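Local coordinates for protein purine nucleoside phosphorylase (Thermus thermophilus, PDB 6TK9) that probably catalyses the reversible phosphorolysis of purine nucleosides such as inosine and guanosine, giving the free base and ribose 1-phosphate, at residues 195-200 with 206-211; 232-237 with 241-246; 107-112 with 213-218; 174-179 with 257-262; 32-37 with 263-268. All coordinates share one frame; numbering follows the deposited sequence.

Contact 1. Residues 195-200 with 206-211; sequences AELRLL and DAIGMS. With PO4 (phosphate ion), chain G.
Ile-208 reaches from strand 207-209 to helix 194-202 and meets Leu-197 and Leu-200, which stand one helical turn apart. From Ile-208 CB the chain leaves toward the helix. Its short branch, CG2, turns instead to the methyl of Ala-236. The longer branch starts at CG1, which is anti to the backbone N (chi1 -175°) and lies 4.1 Å from Leu-200 CD1. With chi2 also extended, the tip is carried straight out between the two leucines: Ile-208 CD1 is 3.8 Å from Leu-197 CD2, and the same CD1 is 3.8 Å from Leu-200 CD1. Each leucine crosses the isoleucine at about a right angle, methyl against methyl. All three side chains are buried, and Phe-156 of a second subunit packs on Leu-197 as well. Past the strand the chain runs on to Ser-211, whose OG donates a short hydrogen bond of 2.5 Å to O4 of the phosphate ion; Ser-29, His-82 and Arg-80 also bind this ion, consistent with the phosphate site of a phosphorylase. The apolar contact itself belongs to a beta-alpha-beta crossover, in which helix 194-202 links the parallel neighbours 179-185 and 207-209.

Contact 2. Residues 232-237 with 241-246; sequences ITDMAV and EHHATE
Asp-234 and Ala-244 face each other with their CA atoms 6.0 Å apart, and Ala-236 lies across from His-243, so the two segments run in opposite directions. The chain turns a corner at Asp-234, while 241-246 is irregular. Side chains, not backbone bonds, join them. Asp-234 CB sits close to the Ala-244 methyl, at 3.2 Å from Ala-244 CB, and the carboxyl carbon Asp-234 CG covers the same methyl at 3.5 Å. With CG between the backbone N and the carbonyl carbon (chi1 62°), the carboxylate is turned along the gap: OD1 points back to accept a 3.1 Å hydrogen bond from Thr-233 OG1 on its anti lone pair, and OD2 lies toward the imidazole of His-243. There OD2 and His-243 NE2 are 3.4 Å apart, but the angle is too poor for a hydrogen bond, with carboxylate and ring planes 41° apart. With an alanine in place of Asp-234 the carboxylate is gone, which would probably leave Thr-233 OG1 without this partner and open a gap beside the His-243 ring. That ring also meets Phe-191 and, edge-to-face, Phe-156 of a second subunit. Asp-234 bonds through its backbone to Gly-115 of strand 106-115, and its side chain rests on Val-249 of helix 246-255, which starts directly after Thr-245.

Contact 3. Residues 107-112 with 213-218; sequences FLLTSA and VPEVIA. With PO4 (phosphate ion), chain G.
Apolar packing joins the two elements at Leu-109 and Val-216, where Leu-109 CD1 is 3.6 Å from Val-216 CG2. The same methyl, Leu-109 CD1, touches Glu-215 CB at 4.0 Å, so it spans two successive residues of the helix. Leu-109 CG lies anti to the carbonyl carbon (chi1 -52°), and this splays the isobutyl group toward the helix, its other methyl passing beside the Glu-215 carboxylate. Val-26 and Val-226, from the strands flanking 106-115, close round Leu-109. Helix 213-222 thus packs on one face of the central sheet of this alpha/beta fold, then leads back into strand 225-235, a parallel neighbour of 106-115.

Charge comes in beyond the apolar patch. The Glu-215 chain bends at chi2 (142°), and its OE1 forms a salt bridge with Arg-80 NE. Since Arg-80 NH1 in turn bonds the phosphate ion, Glu-215 is a second-shell residue that probably steadies this arginine.

Hydrogen bonding to the ion from the strand itself uses the backbone: Ala-112 N donates to phosphate O3 at 2.9 Å, with an N-H...O angle of 157°. Just before it, Ser-111 CB lies 3.2 Å from phosphate O4, while its hydroxyl is bonded to Ser-230 OG.

Contact 4. Residues 174-179 with 257-262; sequences QDLHLF and GPVFRR
Gln-174 packs on Arg-262 at the side of a helix whose turn is closed by a short backbone bond, Arg-261 N to Gly-257 O at 2.7 Å. Arg-262 itself is held in the same way, its N bonded to Pro-258 O at 3.1 Å. Across the contact the two side chains lie alongside each other, pointing opposite ways. Arg-262, with CG anti to the backbone N (chi1 -167°) and extended as far as NE, runs back over Gln-174, whose own chain is extended beyond CG. The amide and guanidinium planes are stacked, 11° apart. Gln-174 CB lies over one face of the guanidinium, 3.8 Å from Arg-262 NH2, and CG follows close by.

Gln-174 stands where helix 161-173 gives way to a loop. The helix ends in a Schellman motif: Asp-175, at positive phi, is the C-prime residue, with Leu-176 N bonded to Ala-171 O and Asp-175 N to Arg-172 O. The turn throws Asp-175 outward, where it forms a salt bridge with Arg-172 of a neighbouring subunit, and brings Leu-176 back toward helix 257-270.

Apolar contact is slight, Leu-176 CD2 meeting Val-259 CG1 at 4.1 Å near the surface. Arg-262 NH2 also lies near Arg-173 NH2, so that two like charges come close. On the helix itself the Arg-261 guanidinium lies flat over the backbone of Gly-257, a place where a beta carbon would clash with it.

Contact 5. Residues 32-37 with 263-268; sequences GPLADE and YVRGIL
The Arg-265 guanidinium receives Glu-37 at its edge, the carboxylate and guanidinium planes being nearly coplanar at 26° while the two side chains cross at about a right angle. One carboxylate oxygen does the work. Arg-265 NH2 points almost straight at it, 2.5 Å from Glu-37 OE1 with an N-H...O angle of 173°, a bond so short that its exact length is doubtful. Arg-265 NE adds a weak, bent bond of 3.3 Å to the same Glu-37 OE1. The aliphatic part of the glutamate lies at this edge too, Glu-37 CG being in the guanidinium plane. Away from the salt bridge, Ile-267 CD1 covers one face of the Tyr-263 ring.

Beside the charged pair, nearer the sheet, is an apolar one. Leu-34 CG is anti to the backbone N (chi1 -180°), which sends the side chain at the helix: Leu-34 CD2 touches Val-264 CG1 at 3.7 Å, and Leu-34 CD1 passes 4.3 Å from Arg-265 NE. A leucine in place of Arg-265 would probably leave the Glu-37 carboxylate without its charge partner across this contact and free its end to turn. Leu-25 of the sheet backs both Leu-34 and Val-264. The chemistry is therefore layered: an exposed carboxylate joined by a salt bridge at the surface, next to buried methyl groups that fasten the 32-37 turn and helix 257-270 to the sheet.

Contacts 1, 2 and 3 are buried and meet at the sheet: strand 106-115 of contact 3 lies beside strand 207-209 of contact 1 and strand 225-235 of contact 2. Contacts 1 and 3 share the phosphate ion, while contacts 1 and 2 both touch the second subunit. Contact 3, its centre about 4 Å from the centre of the chain, is the most central and is apolar across its segments, as is contact 1; contact 2 mixes a carboxylate and an imidazole with methyl groups. Contacts 4 and 5 use successive turns of helix 257-270 and are partly buried; there arginines do most of the joining, stacked on an amide in one and salt-bridged in the other.

Contact 1. Residues 195-200 with 206-211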
# COMPACT_ATOMS: atom_id res chain seq x y z
N ALA A 195 -7.27 -6.53 12.10
CA ALA A 195 -7.11 -5.37 11.19
C ALA A 195 -5.93 -4.52 11.64
O ALA A 195 -5.20 -4.02 10.76
CB ALA A 195 -8.38 -4.58 11.14
N GLU A 196 -5.74 -4.36 12.96
CA GLU A 196 -4.57 -3.63 13.51
C GLU A 196 -3.29 -4.41 13.16
O GLU A 196 -2.30 -3.75 12.76
CB GLU A 196 -4.70 -3.42 15.01
CG GLU A 196 -5.61 -2.28 15.38
CD GLU A 196 -6.09 -2.30 16.83
OE1 GLU A 196 -6.05 -3.41 17.44
OE2 GLU A 196 -6.49 -1.22 17.36
N LEU A 197 -3.27 -5.74 13.29
CA LEU A 197 -2.05 -6.51 12.94
C LEU A 197 -1.75 -6.29 11.46
O LEU A 197 -0.56 -6.00 11.12
CB LEU A 197 -2.22 -8.00 13.24
CG LEU A 197 -2.25 -8.42 14.71
CD1 LEU A 197 -2.49 -9.93 14.79
CD2 LEU A 197 -0.96 -8.04 15.44
N ARG A 198 -2.78 -6.39 10.61
CA ARG A 198 -2.63 -6.22 9.14
C ARG A 198 -2.09 -4.82 8.89
O ARG A 198 -1.12 -4.70 8.14
CB ARG A 198 -3.95 -6.44 8.39
CG ARG A 198 -3.73 -6.68 6.90
CD ARG A 198 -5.01 -6.91 6.12
NE ARG A 198 -4.82 -6.67 4.69
CZ ARG A 198 -5.70 -6.08 3.88
NH1 ARG A 198 -6.86 -5.63 4.34
NH2 ARG A 198 -5.40 -5.93 2.60
N LEU A 199 -2.68 -3.83 9.55
CA LEU A 199 -2.31 -2.40 9.40
C LEU A 199 -0.80 -2.26 9.70
O LEU A 199 -0.09 -1.63 8.87
CB LEU A 199 -3.23 -1.58 10.30
CG LEU A 199 -2.75 -0.19 10.74
CD1 LEU A 199 -3.94 0.63 11.21
CD2 LEU A 199 -1.72 -0.29 11.85
N LEU A 200 -0.29 -2.89 10.76
CA LEU A 200 1.13 -2.69 11.21
C LEU A 200 2.10 -3.45 10.30
O LEU A 200 3.21 -2.94 10.07
CB LEU A 200 1.32 -3.13 12.66
CG LEU A 200 0.59 -2.29 13.70
CD1 LEU A 200 0.55 -3.01 15.04
CD2 LEU A 200 1.23 -0.93 13.82
N ASP A 206 7.69 -5.88 11.36
CA ASP A 206 8.00 -7.33 11.34
C ASP A 206 7.64 -7.96 12.70
O ASP A 206 7.30 -9.16 12.72
CB ASP A 206 9.46 -7.53 10.94
CG ASP A 206 9.77 -7.02 9.54
OD1 ASP A 206 9.18 -7.58 8.57
OD2 ASP A 206 10.59 -6.08 9.43
N ALA A 207 7.72 -7.18 13.79
CA ALA A 207 7.32 -7.62 15.15
C ALA A 207 6.48 -6.55 15.84
O ALA A 207 6.66 -5.35 15.55
CB ALA A 207 8.55 -7.93 15.97
N ILE A 208 5.60 -6.99 16.74
CA ILE A 208 4.68 -6.12 17.52
C ILE A 208 4.90 -6.44 18.99
O ILE A 208 4.91 -7.62 19.34
CB ILE A 208 3.21 -6.35 17.12
CG1 ILE A 208 2.30 -5.35 17.85
CG2 ILE A 208 2.77 -7.78 17.40
CD1 ILE A 208 0.82 -5.67 17.76
N GLY A 209 5.09 -5.40 19.82
CA GLY A 209 5.08 -5.52 21.29
C GLY A 209 4.79 -4.18 21.94
O GLY A 209 4.58 -3.19 21.21
N MET A 210 4.86 -4.14 23.26
CA MET A 210 4.33 -3.01 24.05
C MET A 210 5.43 -2.31 24.85
O MET A 210 5.08 -1.67 25.83
CB MET A 210 3.25 -3.56 24.97
CG MET A 210 2.17 -4.31 24.23
SD MET A 210 0.91 -4.89 25.36
CE MET A 210 -0.24 -5.65 24.22
N SER A 211 6.70 -2.38 24.43
CA SER A 211 7.87 -1.84 25.19
C SER A 211 8.96 -1.31 24.25
O SER A 211 8.73 -1.31 23.05
CB SER A 211 8.42 -2.94 26.02
OG SER A 211 9.15 -3.85 25.20
P PO4 G . 8.12 -6.97 27.21
O1 PO4 G . 8.34 -6.07 28.43
O2 PO4 G . 6.72 -7.59 27.26
O3 PO4 G . 9.13 -8.10 27.18
O4 PO4 G . 8.30 -6.13 25.95

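Contact 2. Residues 232-237 with 241-246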
# COMPACT_ATOMS: atom_id res chain seq x y z
N ILE A 232 10.48 -14.03 19.57
CA ILE A 232 9.19 -14.12 18.84
C ILE A 232 8.39 -15.25 19.52
O ILE A 232 8.46 -16.38 19.06
CB ILE A 232 9.43 -14.32 17.34
CG1 ILE A 232 10.30 -13.20 16.77
CG2 ILE A 232 8.11 -14.45 16.60
CD1 ILE A 232 9.69 -11.84 16.86
N THR A 233 7.69 -14.91 20.60
CA THR A 233 6.98 -15.85 21.50
C THR A 233 5.76 -16.46 20.78
O THR A 233 5.39 -17.61 21.11
CB THR A 233 6.56 -15.13 22.78
OG1 THR A 233 5.84 -13.96 22.38
CG2 THR A 233 7.74 -14.76 23.65
N ASP A 234 5.15 -15.71 19.86
CA ASP A 234 3.94 -16.14 19.11
C ASP A 234 4.04 -15.60 17.68
O ASP A 234 4.93 -14.79 17.41
CB ASP A 234 2.64 -15.71 19.83
CG ASP A 234 2.43 -14.20 19.99
OD1 ASP A 234 3.25 -13.56 20.69
OD2 ASP A 234 1.44 -13.67 19.43
N MET A 235 3.17 -16.06 16.81
CA MET A 235 3.05 -15.55 15.43
C MET A 235 1.72 -14.77 15.36
O MET A 235 0.64 -15.38 15.46
CB MET A 235 3.13 -16.69 14.41
CG MET A 235 4.56 -17.23 14.20
SD MET A 235 5.81 -15.93 13.87
CE MET A 235 5.18 -15.25 12.34
N ALA A 236 1.83 -13.44 15.29
CA ALA A 236 0.72 -12.48 15.18
C ALA A 236 0.44 -12.25 13.70
O ALA A 236 0.92 -11.24 13.12
CB ALA A 236 1.07 -11.20 15.92
N VAL A 237 -0.27 -13.19 13.08
CA VAL A 237 -0.67 -13.08 11.65
C VAL A 237 -2.18 -13.27 11.55
O VAL A 237 -2.72 -14.33 11.85
CB VAL A 237 0.19 -14.00 10.75
CG1 VAL A 237 1.06 -14.96 11.56
CG2 VAL A 237 -0.64 -14.73 9.70
N GLU A 241 -6.14 -18.56 12.63
CA GLU A 241 -7.00 -18.48 13.85
C GLU A 241 -6.11 -18.35 15.10
O GLU A 241 -4.91 -18.67 15.01
CB GLU A 241 -7.96 -19.67 13.99
CG GLU A 241 -7.29 -21.04 14.15
CD GLU A 241 -7.92 -21.96 15.18
OE1 GLU A 241 -8.23 -21.49 16.31
OE2 GLU A 241 -8.11 -23.16 14.87
N HIS A 242 -6.68 -17.87 16.21
CA HIS A 242 -6.06 -17.81 17.57
C HIS A 242 -4.79 -16.93 17.56
O HIS A 242 -3.83 -17.24 16.82
CB HIS A 242 -5.80 -19.21 18.15
CG HIS A 242 -6.69 -19.56 19.31
ND1 HIS A 242 -6.22 -19.60 20.62
CD2 HIS A 242 -8.00 -19.88 19.38
CE1 HIS A 242 -7.21 -19.93 21.43
NE2 HIS A 242 -8.31 -20.11 20.69
N HIS A 243 -4.85 -15.84 18.34
CA HIS A 243 -3.70 -15.07 18.88
C HIS A 243 -3.28 -15.78 20.17
O HIS A 243 -4.17 -16.29 20.87
CB HIS A 243 -4.11 -13.60 19.15
CG HIS A 243 -2.98 -12.67 19.42
ND1 HIS A 243 -2.79 -11.51 18.68
CD2 HIS A 243 -1.98 -12.70 20.33
CE1 HIS A 243 -1.72 -10.88 19.13
NE2 HIS A 243 -1.20 -11.60 20.13
N ALA A 244 -1.98 -15.81 20.47
CA ALA A 244 -1.42 -16.29 21.76
C ALA A 244 -2.07 -15.54 22.93
O ALA A 244 -2.44 -14.36 22.77
CB ALA A 244 0.08 -16.12 21.77
N THR A 245 -2.19 -16.20 24.08
CA THR A 245 -2.66 -15.60 25.36
C THR A 245 -1.43 -15.16 26.16
O THR A 245 -0.31 -15.35 25.64
CB THR A 245 -3.63 -16.57 26.06
OG1 THR A 245 -4.71 -15.79 26.55
CG2 THR A 245 -3.01 -17.38 27.19
N GLU A 246 -1.62 -14.55 27.35
CA GLU A 246 -0.53 -14.17 28.30
C GLU A 246 0.29 -15.43 28.66
O GLU A 246 1.54 -15.38 28.53
CB GLU A 246 -1.11 -13.51 29.56
CG GLU A 246 -0.07 -13.14 30.62
CD GLU A 246 -0.61 -12.95 32.03
OE1 GLU A 246 -1.76 -12.48 32.17
OE2 GLU A 246 0.11 -13.28 32.99

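Contact 3. Residues 107-112 with 213-218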
# COMPACT_ATOMS: atom_id res chain seq x y z
N PHE A 107 23.74 -0.61 25.72
CA PHE A 107 22.51 -1.23 26.27
C PHE A 107 21.95 -2.26 25.30
O PHE A 107 21.86 -1.96 24.11
CB PHE A 107 21.45 -0.17 26.53
CG PHE A 107 21.38 0.32 27.95
CD1 PHE A 107 22.18 1.36 28.38
CD2 PHE A 107 20.49 -0.25 28.84
CE1 PHE A 107 22.10 1.80 29.69
CE2 PHE A 107 20.41 0.19 30.15
CZ PHE A 107 21.22 1.22 30.57
N LEU A 108 21.60 -3.43 25.84
CA LEU A 108 20.90 -4.53 25.15
C LEU A 108 19.45 -4.50 25.66
O LEU A 108 19.24 -4.81 26.83
CB LEU A 108 21.57 -5.87 25.49
CG LEU A 108 22.79 -6.28 24.65
CD1 LEU A 108 23.86 -5.19 24.58
CD2 LEU A 108 23.40 -7.57 25.17
N LEU A 109 18.50 -4.09 24.84
CA LEU A 109 17.07 -4.08 25.25
C LEU A 109 16.40 -5.35 24.72
O LEU A 109 16.45 -5.56 23.52
CB LEU A 109 16.41 -2.82 24.69
CG LEU A 109 17.13 -1.52 25.01
CD1 LEU A 109 16.53 -0.38 24.21
CD2 LEU A 109 17.08 -1.21 26.50
N THR A 110 15.83 -6.17 25.60
CA THR A 110 15.21 -7.46 25.26
C THR A 110 13.72 -7.39 25.62
O THR A 110 13.39 -6.71 26.60
CB THR A 110 15.92 -8.65 25.94
OG1 THR A 110 15.41 -8.83 27.27
CG2 THR A 110 17.42 -8.48 25.96
N SER A 111 12.89 -8.10 24.85
CA SER A 111 11.41 -8.09 24.96
C SER A 111 10.86 -9.43 24.46
O SER A 111 11.54 -10.10 23.66
CB SER A 111 10.82 -6.93 24.18
OG SER A 111 11.37 -6.89 22.87
N ALA A 112 9.67 -9.80 24.91
CA ALA A 112 8.79 -10.75 24.20
C ALA A 112 8.00 -9.96 23.15
O ALA A 112 7.57 -8.83 23.48
CB ALA A 112 7.88 -11.46 25.17
N VAL A 213 10.68 0.93 22.57
CA VAL A 213 10.83 2.15 21.72
C VAL A 213 11.10 3.37 22.61
O VAL A 213 12.01 4.13 22.33
CB VAL A 213 9.62 2.31 20.78
CG1 VAL A 213 9.58 3.67 20.10
CG2 VAL A 213 9.60 1.20 19.75
N PRO A 214 10.39 3.60 23.73
CA PRO A 214 10.68 4.78 24.55
C PRO A 214 12.12 4.71 25.07
O PRO A 214 12.78 5.72 25.08
CB PRO A 214 9.62 4.78 25.67
CG PRO A 214 8.88 3.45 25.57
CD PRO A 214 9.24 2.82 24.24
N GLU A 215 12.55 3.52 25.48
CA GLU A 215 13.94 3.23 25.93
C GLU A 215 14.90 3.58 24.79
O GLU A 215 15.86 4.36 25.04
CB GLU A 215 14.06 1.77 26.42
CG GLU A 215 13.30 1.52 27.72
CD GLU A 215 12.60 0.17 27.85
OE1 GLU A 215 13.30 -0.82 28.09
OE2 GLU A 215 11.36 0.12 27.76
N VAL A 216 14.65 3.08 23.58
CA VAL A 216 15.53 3.35 22.41
C VAL A 216 15.67 4.86 22.19
O VAL A 216 16.79 5.31 22.00
CB VAL A 216 15.04 2.67 21.14
CG1 VAL A 216 15.93 3.08 19.97
CG2 VAL A 216 15.00 1.16 21.29
N ILE A 217 14.57 5.62 22.21
CA ILE A 217 14.57 7.09 21.97
C ILE A 217 15.31 7.80 23.12
O ILE A 217 16.18 8.66 22.83
CB ILE A 217 13.13 7.63 21.81
CG1 ILE A 217 12.46 7.06 20.56
CG2 ILE A 217 13.13 9.15 21.79
CD1 ILE A 217 10.97 7.30 20.48
N ALA A 218 14.98 7.46 24.36
CA ALA A 218 15.62 8.01 25.59
C ALA A 218 17.14 7.81 25.53
O ALA A 218 17.88 8.77 25.87
CB ALA A 218 15.01 7.38 26.82
P PO4 G . 8.12 -6.97 27.21
O1 PO4 G . 8.34 -6.07 28.43
O2 PO4 G . 6.72 -7.59 27.26
O3 PO4 G . 9.13 -8.10 27.18
O4 PO4 G . 8.30 -6.13 25.95

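Contact 4. Residues 174-179 with 257-262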
# COMPACT_ATOMS: atom_id res chain seq x y z
N GLN A 174 27.11 -19.57 16.47
CA GLN A 174 26.31 -20.49 17.33
C GLN A 174 25.37 -21.36 16.48
O GLN A 174 24.49 -22.00 17.08
CB GLN A 174 25.51 -19.72 18.41
CG GLN A 174 26.37 -18.88 19.34
CD GLN A 174 25.65 -18.25 20.52
OE1 GLN A 174 26.26 -17.52 21.31
NE2 GLN A 174 24.36 -18.53 20.66
N ASP A 175 25.55 -21.41 15.16
CA ASP A 175 24.67 -22.12 14.19
C ASP A 175 23.19 -21.78 14.49
O ASP A 175 22.34 -22.70 14.49
CB ASP A 175 24.97 -23.63 14.17
CG ASP A 175 24.46 -24.35 12.92
OD1 ASP A 175 24.75 -23.87 11.80
OD2 ASP A 175 23.76 -25.38 13.08
N LEU A 176 22.90 -20.49 14.71
CA LEU A 176 21.57 -19.94 15.11
C LEU A 176 21.04 -19.04 13.97
O LEU A 176 21.78 -18.14 13.53
CB LEU A 176 21.79 -19.17 16.42
CG LEU A 176 20.57 -18.63 17.17
CD1 LEU A 176 20.31 -17.19 16.78
CD2 LEU A 176 19.32 -19.49 16.95
N HIS A 177 19.83 -19.32 13.47
CA HIS A 177 19.17 -18.52 12.41
C HIS A 177 18.52 -17.30 13.06
O HIS A 177 17.51 -17.51 13.78
CB HIS A 177 18.14 -19.30 11.59
CG HIS A 177 17.52 -18.46 10.52
ND1 HIS A 177 18.27 -17.58 9.75
CD2 HIS A 177 16.24 -18.36 10.09
CE1 HIS A 177 17.47 -16.98 8.89
NE2 HIS A 177 16.22 -17.44 9.08
N LEU A 178 19.10 -16.12 12.83
CA LEU A 178 18.73 -14.81 13.42
C LEU A 178 17.80 -14.09 12.44
O LEU A 178 18.32 -13.61 11.40
CB LEU A 178 20.00 -14.00 13.68
CG LEU A 178 19.82 -12.62 14.32
CD1 LEU A 178 19.18 -12.72 15.71
CD2 LEU A 178 21.16 -11.92 14.41
N PHE A 179 16.49 -14.06 12.75
CA PHE A 179 15.49 -13.18 12.11
C PHE A 179 15.85 -11.73 12.42
O PHE A 179 16.48 -11.45 13.46
CB PHE A 179 14.07 -13.44 12.59
CG PHE A 179 13.58 -14.83 12.28
CD1 PHE A 179 13.40 -15.23 10.97
CD2 PHE A 179 13.36 -15.74 13.30
CE1 PHE A 179 12.96 -16.51 10.69
CE2 PHE A 179 12.94 -17.03 13.02
CZ PHE A 179 12.73 -17.41 11.71
N GLY A 257 14.58 -19.89 26.40
CA GLY A 257 15.52 -19.18 27.28
C GLY A 257 16.95 -19.70 27.16
O GLY A 257 17.89 -18.90 27.12
N PRO A 258 17.17 -21.03 27.15
CA PRO A 258 18.53 -21.57 27.05
C PRO A 258 19.20 -21.10 25.75
O PRO A 258 20.33 -20.62 25.82
CB PRO A 258 18.34 -23.09 27.14
CG PRO A 258 16.97 -23.29 27.75
CD PRO A 258 16.16 -22.09 27.30
N VAL A 259 18.48 -21.18 24.61
CA VAL A 259 18.97 -20.72 23.27
C VAL A 259 19.29 -19.23 23.37
O VAL A 259 20.35 -18.83 22.84
CB VAL A 259 17.98 -21.03 22.13
CG1 VAL A 259 18.42 -20.38 20.81
CG2 VAL A 259 17.78 -22.52 21.92
N PHE A 260 18.43 -18.45 24.05
CA PHE A 260 18.46 -16.96 24.15
C PHE A 260 19.56 -16.47 25.11
O PHE A 260 20.24 -15.44 24.83
CB PHE A 260 17.08 -16.46 24.57
CG PHE A 260 17.02 -14.98 24.87
CD1 PHE A 260 16.97 -14.06 23.85
CD2 PHE A 260 17.04 -14.52 26.18
CE1 PHE A 260 16.93 -12.70 24.11
CE2 PHE A 260 17.02 -13.16 26.44
CZ PHE A 260 16.96 -12.25 25.41
N ARG A 261 19.75 -17.13 26.25
CA ARG A 261 20.83 -16.77 27.22
C ARG A 261 22.18 -17.08 26.58
O ARG A 261 23.12 -16.24 26.75
CB ARG A 261 20.70 -17.56 28.52
CG ARG A 261 19.52 -17.13 29.36
CD ARG A 261 19.25 -18.11 30.47
NE ARG A 261 17.82 -18.15 30.63
CZ ARG A 261 17.10 -19.24 30.75
NH1 ARG A 261 17.68 -20.43 30.81
NH2 ARG A 261 15.78 -19.14 30.86
N ARG A 262 22.27 -18.20 25.85
CA ARG A 262 23.51 -18.59 25.12
C ARG A 262 23.85 -17.50 24.10
O ARG A 262 25.06 -17.26 23.88
CB ARG A 262 23.36 -19.95 24.46
CG ARG A 262 24.69 -20.53 23.98
CD ARG A 262 24.52 -21.74 23.08
NE ARG A 262 25.74 -21.92 22.31
CZ ARG A 262 25.81 -22.48 21.10
NH1 ARG A 262 24.72 -22.93 20.49
NH2 ARG A 262 26.98 -22.57 20.49

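Contact 5. Residues 32-37 with 263-268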
# COMPACT_ATOMS: atom_id res chain seq x y z
N GLY A 32 13.60 -12.65 32.59
CA GLY A 32 14.22 -12.38 33.90
C GLY A 32 15.32 -13.36 34.30
O GLY A 32 16.39 -12.92 34.72
N PRO A 33 15.10 -14.70 34.23
CA PRO A 33 16.09 -15.69 34.69
C PRO A 33 17.58 -15.49 34.36
O PRO A 33 18.41 -15.70 35.22
CB PRO A 33 15.57 -16.97 34.02
CG PRO A 33 14.07 -16.81 34.11
CD PRO A 33 13.85 -15.34 33.79
N LEU A 34 17.94 -15.02 33.18
CA LEU A 34 19.36 -14.66 32.94
C LEU A 34 19.91 -13.85 34.14
O LEU A 34 21.11 -13.94 34.42
CB LEU A 34 19.47 -13.90 31.60
CG LEU A 34 20.86 -13.44 31.16
CD1 LEU A 34 21.89 -14.56 31.21
CD2 LEU A 34 20.81 -12.86 29.76
N ALA A 35 19.09 -13.08 34.87
CA ALA A 35 19.58 -12.22 35.97
C ALA A 35 20.11 -13.07 37.13
O ALA A 35 20.98 -12.60 37.87
CB ALA A 35 18.48 -11.31 36.44
N ASP A 36 19.58 -14.27 37.29
CA ASP A 36 20.00 -15.21 38.36
C ASP A 36 21.42 -15.73 38.07
O ASP A 36 22.10 -16.17 39.00
CB ASP A 36 18.98 -16.34 38.49
CG ASP A 36 17.67 -15.89 39.11
OD1 ASP A 36 17.61 -14.74 39.60
OD2 ASP A 36 16.74 -16.70 39.14
N GLU A 37 21.88 -15.68 36.82
CA GLU A 37 23.21 -16.22 36.46
C GLU A 37 24.27 -15.14 36.74
O GLU A 37 25.47 -15.44 36.62
CB GLU A 37 23.18 -16.75 35.03
CG GLU A 37 22.01 -17.70 34.78
CD GLU A 37 21.97 -18.42 33.45
OE1 GLU A 37 22.92 -18.23 32.66
OE2 GLU A 37 20.99 -19.18 33.20
N TYR A 263 22.83 -16.86 23.51
CA TYR A 263 23.01 -15.84 22.45
C TYR A 263 23.45 -14.54 23.13
O TYR A 263 24.48 -13.95 22.72
CB TYR A 263 21.77 -15.74 21.55
CG TYR A 263 21.90 -14.73 20.43
CD1 TYR A 263 22.84 -14.88 19.43
CD2 TYR A 263 21.11 -13.60 20.41
CE1 TYR A 263 23.00 -13.93 18.43
CE2 TYR A 263 21.23 -12.65 19.40
CZ TYR A 263 22.18 -12.82 18.40
OH TYR A 263 22.30 -11.86 17.44
N VAL A 264 22.75 -14.12 24.19
CA VAL A 264 23.04 -12.82 24.87
C VAL A 264 24.48 -12.88 25.37
O VAL A 264 25.24 -11.90 25.14
CB VAL A 264 22.05 -12.53 26.02
CG1 VAL A 264 22.49 -11.30 26.81
CG2 VAL A 264 20.63 -12.35 25.51
N ARG A 265 24.84 -14.01 25.99
CA ARG A 265 26.21 -14.28 26.52
C ARG A 265 27.21 -14.16 25.37
O ARG A 265 28.22 -13.46 25.56
CB ARG A 265 26.29 -15.66 27.18
CG ARG A 265 25.67 -15.76 28.57
CD ARG A 265 25.58 -17.22 28.98
NE ARG A 265 25.07 -17.37 30.33
CZ ARG A 265 25.76 -17.11 31.44
NH1 ARG A 265 27.01 -16.67 31.37
NH2 ARG A 265 25.20 -17.30 32.62
N GLY A 266 26.94 -14.82 24.24
CA GLY A 266 27.76 -14.75 23.02
C GLY A 266 28.12 -13.31 22.66
O GLY A 266 29.31 -13.02 22.47
N ILE A 267 27.10 -12.44 22.61
CA ILE A 267 27.24 -10.99 22.30
C ILE A 267 28.07 -10.31 23.41
O ILE A 267 29.09 -9.68 23.08
CB ILE A 267 25.85 -10.36 22.13
CG1 ILE A 267 25.19 -10.87 20.85
CG2 ILE A 267 25.92 -8.84 22.19
CD1 ILE A 267 23.67 -10.86 20.88
N LEU A 268 27.63 -10.42 24.67
CA LEU A 268 28.35 -9.86 25.86
C LEU A 268 29.85 -10.14 25.77
O LEU A 268 30.63 -9.26 26.17
CB LEU A 268 27.80 -10.47 27.15
CG LEU A 268 27.10 -9.51 28.10
CD1 LEU A 268 25.94 -8.81 27.42
CD2 LEU A 268 26.60 -10.25 29.33